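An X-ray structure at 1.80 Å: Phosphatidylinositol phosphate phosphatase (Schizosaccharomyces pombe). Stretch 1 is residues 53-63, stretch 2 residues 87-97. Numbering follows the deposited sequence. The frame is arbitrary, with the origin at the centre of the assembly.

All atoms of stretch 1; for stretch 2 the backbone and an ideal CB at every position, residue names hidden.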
# COMPACT_ATOMS: atom_id res chain seq x y z
N PRO A 53 -11.30 -16.02 -2.26
CA PRO A 53 -11.97 -15.54 -1.04
C PRO A 53 -11.78 -14.05 -0.77
O PRO A 53 -10.81 -13.44 -1.22
CB PRO A 53 -11.38 -16.43 0.06
CG PRO A 53 -10.87 -17.68 -0.72
CD PRO A 53 -10.27 -17.02 -1.93
N LEU A 54 -12.75 -13.47 -0.07
CA LEU A 54 -12.64 -12.05 0.30
C LEU A 54 -11.43 -11.92 1.20
O LEU A 54 -11.10 -12.85 1.99
CB LEU A 54 -13.89 -11.63 1.06
CG LEU A 54 -15.22 -11.85 0.33
CD1 LEU A 54 -16.33 -11.72 1.35
CD2 LEU A 54 -15.39 -10.82 -0.80
N ALA A 55 -10.76 -10.77 1.15
CA ALA A 55 -9.58 -10.56 1.96
C ALA A 55 -9.93 -10.30 3.42
O ALA A 55 -11.06 -9.95 3.73
CB ALA A 55 -8.77 -9.35 1.42
N ASP A 56 -8.93 -10.38 4.28
CA ASP A 56 -9.12 -10.05 5.69
C ASP A 56 -9.11 -8.53 5.87
O ASP A 56 -9.83 -7.97 6.71
CB ASP A 56 -8.01 -10.67 6.50
CG ASP A 56 -8.08 -12.22 6.43
OD1 ASP A 56 -9.18 -12.72 6.70
OD2 ASP A 56 -7.09 -12.88 6.11
N ILE A 57 -8.28 -7.86 5.07
CA ILE A 57 -8.11 -6.42 5.19
C ILE A 57 -8.18 -5.83 3.79
O ILE A 57 -7.51 -6.34 2.90
CB ILE A 57 -6.72 -6.09 5.81
CG1 ILE A 57 -6.60 -6.81 7.16
CG2 ILE A 57 -6.54 -4.57 6.01
CD1 ILE A 57 -5.25 -6.63 7.86
N TYR A 58 -9.04 -4.81 3.62
CA TYR A 58 -9.10 -4.05 2.39
C TYR A 58 -8.51 -2.65 2.64
O TYR A 58 -8.97 -1.90 3.56
CB TYR A 58 -10.53 -3.87 1.88
CG TYR A 58 -11.06 -5.08 1.24
CD1 TYR A 58 -11.54 -6.12 2.02
CD2 TYR A 58 -11.05 -5.23 -0.17
CE1 TYR A 58 -11.97 -7.31 1.45
CE2 TYR A 58 -11.52 -6.45 -0.77
CZ TYR A 58 -11.95 -7.47 0.07
OH TYR A 58 -12.31 -8.71 -0.40
N VAL A 59 -7.51 -2.27 1.83
CA VAL A 59 -6.87 -0.96 1.99
C VAL A 59 -7.19 -0.24 0.69
O VAL A 59 -6.75 -0.63 -0.39
CB VAL A 59 -5.30 -1.12 2.22
CG1 VAL A 59 -4.63 0.32 2.24
CG2 VAL A 59 -5.05 -1.89 3.56
N VAL A 60 -7.98 0.83 0.78
CA VAL A 60 -8.41 1.57 -0.39
C VAL A 60 -7.94 3.02 -0.37
O VAL A 60 -8.20 3.76 0.59
CB VAL A 60 -9.97 1.58 -0.47
CG1 VAL A 60 -10.46 2.21 -1.80
CG2 VAL A 60 -10.53 0.11 -0.28
N GLY A 61 -7.24 3.42 -1.44
CA GLY A 61 -6.77 4.76 -1.57
C GLY A 61 -7.37 5.42 -2.79
O GLY A 61 -7.40 4.84 -3.91
N PHE A 62 -7.87 6.64 -2.57
CA PHE A 62 -8.44 7.44 -3.64
C PHE A 62 -7.64 8.70 -3.86
O PHE A 62 -7.04 9.25 -2.87
CB PHE A 62 -9.90 7.91 -3.29
CG PHE A 62 -10.88 6.80 -3.23
CD1 PHE A 62 -11.37 6.37 -2.02
CD2 PHE A 62 -11.34 6.19 -4.40
CE1 PHE A 62 -12.35 5.30 -1.97
CE2 PHE A 62 -12.32 5.12 -4.36
CZ PHE A 62 -12.81 4.69 -3.14
N GLN A 63 -7.56 9.13 -5.13
CA GLN A 63 -7.00 10.44 -5.46
C GLN A 63 -8.09 11.24 -6.19
O GLN A 63 -8.99 10.66 -6.84
CB GLN A 63 -5.74 10.37 -6.30
CG GLN A 63 -4.65 9.45 -5.59
CD GLN A 63 -4.92 7.99 -5.89
OE1 GLN A 63 -5.33 7.66 -7.02
NE2 GLN A 63 -4.65 7.11 -4.93
N UNK A 87 -20.09 3.77 0.47
CA UNK A 87 -20.23 2.86 -0.68
C UNK A 87 -19.37 1.61 -0.56
O UNK A 87 -19.82 0.50 -0.85
CB UNK A 87 -19.87 3.59 -1.97
N UNK A 88 -18.10 1.77 -0.16
CA UNK A 88 -17.26 0.60 -0.02
C UNK A 88 -17.76 -0.33 1.08
O UNK A 88 -17.84 -1.58 0.90
CB UNK A 88 -15.82 1.02 0.27
N UNK A 89 -18.15 0.25 2.22
CA UNK A 89 -18.64 -0.57 3.31
C UNK A 89 -19.89 -1.35 2.86
O UNK A 89 -20.03 -2.52 3.18
CB UNK A 89 -18.95 0.30 4.53
N UNK A 90 -20.79 -0.70 2.14
CA UNK A 90 -22.04 -1.41 1.71
C UNK A 90 -21.67 -2.58 0.80
O UNK A 90 -22.20 -3.69 0.87
CB UNK A 90 -23.00 -0.46 0.98
N UNK A 91 -20.74 -2.31 -0.08
CA UNK A 91 -20.31 -3.33 -1.02
C UNK A 91 -19.62 -4.51 -0.33
O UNK A 91 -19.94 -5.70 -0.60
CB UNK A 91 -19.37 -2.71 -2.06
N UNK A 92 -18.71 -4.24 0.61
CA UNK A 92 -18.04 -5.33 1.33
C UNK A 92 -19.04 -6.17 2.19
O UNK A 92 -18.92 -7.40 2.29
CB UNK A 92 -16.94 -4.75 2.22
N UNK A 93 -19.99 -5.50 2.83
CA UNK A 93 -20.92 -6.22 3.67
C UNK A 93 -21.96 -6.98 2.87
O UNK A 93 -22.47 -8.03 3.33
CB UNK A 93 -21.61 -5.25 4.63
N UNK A 94 -22.22 -6.46 1.67
CA UNK A 94 -23.16 -7.08 0.74
C UNK A 94 -22.71 -8.48 0.35
O UNK A 94 -23.52 -9.33 -0.06
CB UNK A 94 -23.32 -6.21 -0.51
N UNK A 95 -21.41 -8.72 0.47
CA UNK A 95 -20.89 -10.03 0.16
C UNK A 95 -20.93 -10.89 1.43
O UNK A 95 -20.63 -12.07 1.37
CB UNK A 95 -19.47 -9.93 -0.40
N UNK A 96 -21.28 -10.29 2.57
CA UNK A 96 -21.35 -11.02 3.83
C UNK A 96 -22.79 -11.38 4.18
O UNK A 96 -23.43 -10.78 5.09
CB UNK A 96 -20.73 -10.20 4.96
N UNK A 97 -23.26 -12.40 3.49
CA UNK A 97 -24.65 -12.82 3.65
C UNK A 97 -24.97 -13.50 4.96
O UNK A 97 -26.13 -13.47 5.40
CB UNK A 97 -25.03 -13.77 2.51

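Strand 57-63 and the helix that runs through the first part of stretch 2 run nearly antiparallel, at 152° between their N-to-C directions, with axes approaching to 11.6 Å. Tyr58, Val60 and Phe62 face the helix, and Leu54 faces positions 95 and 96, which follow it. This is a chiefly apolar surface apart from the tyrosine hydroxyl, and that OH already accepts a hydrogen bond from Ala55 N (Ala55 N to Tyr58 OH, 3.0 Å).

Position 87 has helical angles (-65/-45), and its ideal CB finds nothing of stretch 1 within 5.5 Å, so the strand sets no preference. The residue is Cys87.

At 88, CA-to-CB points toward the strand, and the ideal CB lies 5.4 Å from Val60 CG2, with Phe62 close by. That gap asks for an apolar side chain of moderate size; valine, isoleucine or leucine could serve. The residue is Val88, chi1 t. Its CG1 lies 4.5 Å from Val60 CG2, while its CG2 lies 4.4 Å from Phe62 CZ, at the ring edge near its plane, so the two methyls meet different neighbours.

Positions 89, 90 and 91 are all helical and out of reach of stretch 1, which leaves their identities open. They are Lys89, Arg90 and Leu91.

Position 92 is one turn on from 88, its backbone N bonded to Val88 O (2.8 Å). CA-to-CB points sideways and the ideal CB has no atom of stretch 1 within 5.5 Å, so a short side chain would fall short of the Tyr58 ring; leucine, methionine or isoleucine could bridge the space. The residue is Leu92, m/t, whose end comes nearer. Its CD2 sits 3.8 Å from the centroid of the Tyr58 ring and 7° off the ring normal, a CH-pi contact almost squarely over one face.

Position 93, helical at -76/-27, has nothing of stretch 1 within 5.5 Å of its ideal CB, so many side chains would suit, polar ones included; it is Asn93, whose ND2 makes a weak hydrogen bond to Lys89 O (3.0 Å, 122°). Position 94, at -61/-24, would crowd a CB against Arg90 O at 3.1 Å, which favours glycine; it is Gly94.

At 95, CA-to-CB points toward Leu54, whose CD1 is 4.0 Å from the ideal CB. Alanine or a long chain with an aliphatic base would suit. The residue is Lys95: its CB packs 4.0 Å from Leu54 CD1, and the m/m/m/t chain then leads its end away.

Position 96 points sideways, where a small or apolar group could graze Leu54. Cys96 does so, SG lying 4.5 Å from Leu54 CD1.

Position 97 is beyond stretch 1's reach, leaving the choice open; it is Thr97.

Stretch 2 (87-97) CVKRLLNGKCT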
# COMPACT_ATOMS: atom_id res chain seq x y z
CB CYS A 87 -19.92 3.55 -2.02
SG CYS A 87 -21.13 4.77 -2.55
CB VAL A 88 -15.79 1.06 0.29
CG1 VAL A 88 -14.92 -0.15 0.56
CG2 VAL A 88 -15.27 1.88 -0.87
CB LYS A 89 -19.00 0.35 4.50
CG LYS A 89 -19.37 -0.35 5.84
CD LYS A 89 -19.78 0.71 6.97
CE LYS A 89 -18.55 1.59 7.51
NZ LYS A 89 -17.90 2.71 6.63
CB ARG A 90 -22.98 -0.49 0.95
CG ARG A 90 -24.31 -0.26 1.65
CD ARG A 90 -25.18 0.78 0.92
NE ARG A 90 -24.52 2.09 0.96
CZ ARG A 90 -24.70 3.05 0.05
NH1 ARG A 90 -25.52 2.85 -0.98
NH2 ARG A 90 -24.06 4.21 0.15
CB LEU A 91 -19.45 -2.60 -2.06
CG LEU A 91 -19.08 -3.16 -3.42
CD1 LEU A 91 -20.31 -3.54 -4.30
CD2 LEU A 91 -18.29 -2.03 -4.08
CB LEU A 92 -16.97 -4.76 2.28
CG LEU A 92 -15.78 -4.14 1.59
CD1 LEU A 92 -14.78 -3.62 2.65
CD2 LEU A 92 -15.13 -5.22 0.70
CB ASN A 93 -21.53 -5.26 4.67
CG ASN A 93 -20.54 -4.91 5.79
OD1 ASN A 93 -20.03 -5.80 6.47
ND2 ASN A 93 -20.28 -3.64 5.96
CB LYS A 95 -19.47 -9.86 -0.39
CG LYS A 95 -19.47 -9.00 -1.64
CD LYS A 95 -19.81 -9.77 -2.90
CE LYS A 95 -18.56 -10.40 -3.53
NZ LYS A 95 -18.81 -11.07 -4.88
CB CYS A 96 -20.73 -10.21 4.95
SG CYS A 96 -18.92 -10.02 4.60
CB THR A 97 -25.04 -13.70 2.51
OG1 THR A 97 -24.10 -14.76 2.39
CG2 THR A 97 -25.03 -12.88 1.24
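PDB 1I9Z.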